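Local structure of putative fructose-bisphosphate aldolase (Coccidioides immitis, 3PM6) at residues Asn194-Tyr199 / Val225-Asp230. The protein is a putative class II fructose-bisphosphate aldolase, a TIM-barrel protein that carries a zinc ion held by histidine side chains. Numbering follows the deposited sequence.
Sequences NVHGNY and VLHGAD. With ZN (zinc ion), chain S.
His196 and His227 meet at a zinc ion near the C-terminal ends of the strands of a TIM barrel: residues 194-199 belong to the loop that follows strand 187-188, while residues 225-230 begin on the last two residues of strand 223-226 and continue into the loop beyond it. His196 binds the metal through NE2 (2.2 Å) and His227 through ND1, and His91 from strand 85-92 completes the histidine site. The imidazoles meet rim to rim, their planes at 82° and neither over the other's face, as two ligands sharing one metal. The side chains lie side by side, pointing the same way; in each, CG is anti to the carbonyl carbon, beside the backbone N. On the far side of its ring, His227 NE2 is hydrogen-bonded to Glu148 OE2, a second-shell carboxylate. With ND1 on the zinc and NE2 on Glu148, the ring is held at both nitrogens, which should restrict its rotation, and the carboxylate may make the imidazole a stronger zinc donor.

Close backbone packing lies beside the metal. Gly228, with positive phi, sets its CA 3.2 Å from Val195 O in a CA-H...O contact.

Hydrogen bonds tie the loops together. Asn194 ND2 donates to His227 O at 2.7 Å with a nearly straight N-H...O angle of 169°; the acceptor lies in the amide plane, whereas the donor stands above the carbonyl plane. Asn194 OD1 is held by Phe192 N, so both ends of the amide are engaged. One water accepts from His227 N, donates to Val225 O and receives a weak bond from Asn194 ND2. The Tyr199 hydroxyl works in both directions: it accepts from Val195 N at 3.0 Å and donates to Gly228 O, which lies at the ring edge, 2.6 Å from OH.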
ATOM      1  N   ASN A 194      15.419 -11.757  25.264  1.00 17.15           N
ATOM      2  CA  ASN A 194      14.264 -11.394  24.457  1.00 17.80           C
ATOM      3  C   ASN A 194      13.784 -12.575  23.578  1.00 18.06           C
ATOM      4  O   ASN A 194      14.544 -13.520  23.313  1.00 17.65           O
ATOM      5  CB  ASN A 194      14.516 -10.131  23.634  1.00 16.97           C
ATOM      6  CG  ASN A 194      15.794 -10.192  22.826  1.00 17.36           C
ATOM      7  OD1 ASN A 194      16.736 -10.918  23.160  1.00 18.17           O
ATOM      8  ND2 ASN A 194      15.848  -9.400  21.765  1.00 16.30           N
ATOM      9  N   VAL A 195      12.511 -12.521  23.192  1.00 17.95           N
ATOM     10  CA  VAL A 195      11.808 -13.622  22.520  1.00 19.04           C
ATOM     11  C   VAL A 195      10.842 -12.948  21.552  1.00 19.39           C
ATOM     12  O   VAL A 195      10.222 -11.895  21.862  1.00 20.17           O
ATOM     13  CB  VAL A 195      11.006 -14.501  23.563  1.00 19.67           C
ATOM     14  CG1 VAL A 195       9.917 -15.270  22.924  1.00 22.06           C
ATOM     15  CG2 VAL A 195      11.880 -15.469  24.282  1.00 20.47           C
ATOM     16  N   HIS A 196      10.734 -13.502  20.352  1.00 18.88           N
ATOM     17  CA  HIS A 196       9.649 -13.119  19.449  1.00 17.53           C
ATOM     18  C   HIS A 196       8.347 -13.746  19.924  1.00 17.45           C
ATOM     19  O   HIS A 196       8.342 -14.888  20.368  1.00 17.11           O
ATOM     20  CB  HIS A 196       9.949 -13.582  18.019  1.00 16.78           C
ATOM     21  CG  HIS A 196      11.013 -12.787  17.340  1.00 15.71           C
ATOM     22  ND1 HIS A 196      12.124 -13.368  16.760  1.00 14.88           N
ATOM     23  CD2 HIS A 196      11.145 -11.451  17.154  1.00 12.89           C
ATOM     24  CE1 HIS A 196      12.876 -12.425  16.221  1.00 12.92           C
ATOM     25  NE2 HIS A 196      12.311 -11.255  16.454  1.00 13.81           N
ATOM     26  N   GLY A 197       7.244 -13.014  19.774  1.00 17.90           N
ATOM     27  CA  GLY A 197       5.921 -13.477  20.224  1.00 18.39           C
ATOM     28  C   GLY A 197       5.691 -13.423  21.730  1.00 18.33           C
ATOM     29  O   GLY A 197       6.333 -12.677  22.445  1.00 19.15           O
ATOM     30  N   ASN A 198       4.765 -14.229  22.204  1.00 19.35           N
ATOM     31  CA  ASN A 198       4.275 -14.154  23.589  1.00 19.80           C
ATOM     32  C   ASN A 198       5.313 -14.756  24.527  1.00 19.63           C
ATOM     33  O   ASN A 198       5.745 -15.885  24.315  1.00 18.83           O
ATOM     34  CB  ASN A 198       2.947 -14.900  23.672  1.00 20.61           C
ATOM     35  CG  ASN A 198       2.081 -14.482  24.876  1.00 26.19           C
ATOM     36  OD1 ASN A 198       2.460 -14.651  26.050  1.00 28.81           O
ATOM     37  ND2 ASN A 198       0.884 -13.991  24.575  1.00 29.43           N
ATOM     38  N   TYR A 199       5.748 -13.975  25.522  1.00 19.13           N
ATOM     39  CA  TYR A 199       6.693 -14.440  26.560  1.00 18.63           C
ATOM     40  C   TYR A 199       6.130 -15.556  27.450  1.00 19.63           C
ATOM     41  O   TYR A 199       6.886 -16.388  27.982  1.00 19.85           O
ATOM     42  CB  TYR A 199       7.180 -13.258  27.414  1.00 17.51           C
ATOM     43  CG  TYR A 199       8.210 -12.426  26.677  1.00 14.89           C
ATOM     44  CD1 TYR A 199       9.570 -12.547  26.968  1.00 13.35           C
ATOM     45  CD2 TYR A 199       7.830 -11.555  25.662  1.00 12.15           C
ATOM     46  CE1 TYR A 199      10.521 -11.825  26.249  1.00 13.81           C
ATOM     47  CE2 TYR A 199       8.756 -10.833  24.943  1.00 14.03           C
ATOM     48  CZ  TYR A 199      10.115 -10.981  25.233  1.00 15.75           C
ATOM     49  OH  TYR A 199      11.047 -10.237  24.538  1.00 14.96           O
ATOM     50  N   VAL A 225      20.251  -3.380  18.176  1.00 16.77           N
ATOM     51  CA  VAL A 225      18.866  -3.455  17.727  1.00 16.21           C
ATOM     52  C   VAL A 225      18.113  -4.392  18.640  1.00 16.60           C
ATOM     53  O   VAL A 225      18.506  -5.561  18.819  1.00 17.22           O
ATOM     54  CB  VAL A 225      18.766  -3.926  16.232  1.00 15.84           C
ATOM     55  CG1 VAL A 225      17.329  -3.861  15.720  1.00 11.40           C
ATOM     56  CG2 VAL A 225      19.642  -3.023  15.354  1.00 17.22           C
ATOM     57  N   LEU A 226      17.015  -3.866  19.193  1.00 16.59           N
ATOM     58  CA  LEU A 226      16.165  -4.585  20.118  1.00 16.47           C
ATOM     59  C   LEU A 226      15.016  -5.262  19.368  1.00 15.81           C
ATOM     60  O   LEU A 226      14.204  -4.604  18.710  1.00 16.01           O
ATOM     61  CB  LEU A 226      15.609  -3.631  21.184  1.00 15.22           C
ATOM     62  CG  LEU A 226      14.706  -4.241  22.289  1.00 17.89           C
ATOM     63  CD1 LEU A 226      15.366  -5.398  23.015  1.00 15.77           C
ATOM     64  CD2 LEU A 226      14.288  -3.191  23.310  1.00 16.73           C
ATOM     65  N   HIS A 227      14.952  -6.574  19.515  1.00 15.19           N
ATOM     66  CA  HIS A 227      13.857  -7.412  18.989  1.00 14.66           C
ATOM     67  C   HIS A 227      13.043  -7.991  20.138  1.00 14.41           C
ATOM     68  O   HIS A 227      13.566  -8.093  21.270  1.00 14.17           O
ATOM     69  CB  HIS A 227      14.456  -8.595  18.206  1.00 13.58           C
ATOM     70  CG  HIS A 227      14.992  -8.211  16.867  1.00 12.07           C
ATOM     71  ND1 HIS A 227      14.338  -8.514  15.701  1.00  9.23           N
ATOM     72  CD2 HIS A 227      16.108  -7.523  16.512  1.00 10.05           C
ATOM     73  CE1 HIS A 227      15.019  -8.021  14.676  1.00 11.35           C
ATOM     74  NE2 HIS A 227      16.099  -7.426  15.139  1.00 12.38           N
ATOM     75  N   GLY A 228      11.803  -8.398  19.832  1.00 13.69           N
ATOM     76  CA  GLY A 228      10.883  -8.948  20.801  1.00 14.95           C
ATOM     77  C   GLY A 228      10.384  -7.980  21.879  1.00 15.24           C
ATOM     78  O   GLY A 228      10.065  -8.379  23.013  1.00 15.84           O
ATOM     79  N   ALA A 229      10.258  -6.720  21.494  1.00 15.12           N
ATOM     80  CA  ALA A 229       9.993  -5.633  22.402  1.00 16.28           C
ATOM     81  C   ALA A 229       8.502  -5.294  22.610  1.00 16.98           C
ATOM     82  O   ALA A 229       8.167  -4.429  23.415  1.00 15.61           O
ATOM     83  CB  ALA A 229      10.787  -4.394  21.924  1.00 16.52           C
ATOM     84  N   ASP A 230       7.609  -5.984  21.893  1.00 17.40           N
ATOM     85  CA  ASP A 230       6.189  -5.637  21.883  1.00 18.99           C
ATOM     86  C   ASP A 230       5.561  -5.346  23.267  1.00 19.17           C
ATOM     87  O   ASP A 230       4.936  -4.284  23.438  1.00 19.89           O
ATOM     88  CB  ASP A 230       5.373  -6.703  21.143  1.00 19.49           C
ATOM     89  CG  ASP A 230       5.417  -6.509  19.647  1.00 21.98           C
ATOM     90  OD1 ASP A 230       5.287  -5.346  19.218  1.00 21.85           O
ATOM     91  OD2 ASP A 230       5.515  -7.513  18.904  1.00 23.17           O
TER
HETATM   92 ZN    ZN S 319      12.454  -9.371  15.331  1.00 20.80          ZN
HETATM   93  O   HOH W   1      17.643  -7.751  19.821  1.00 13.83           O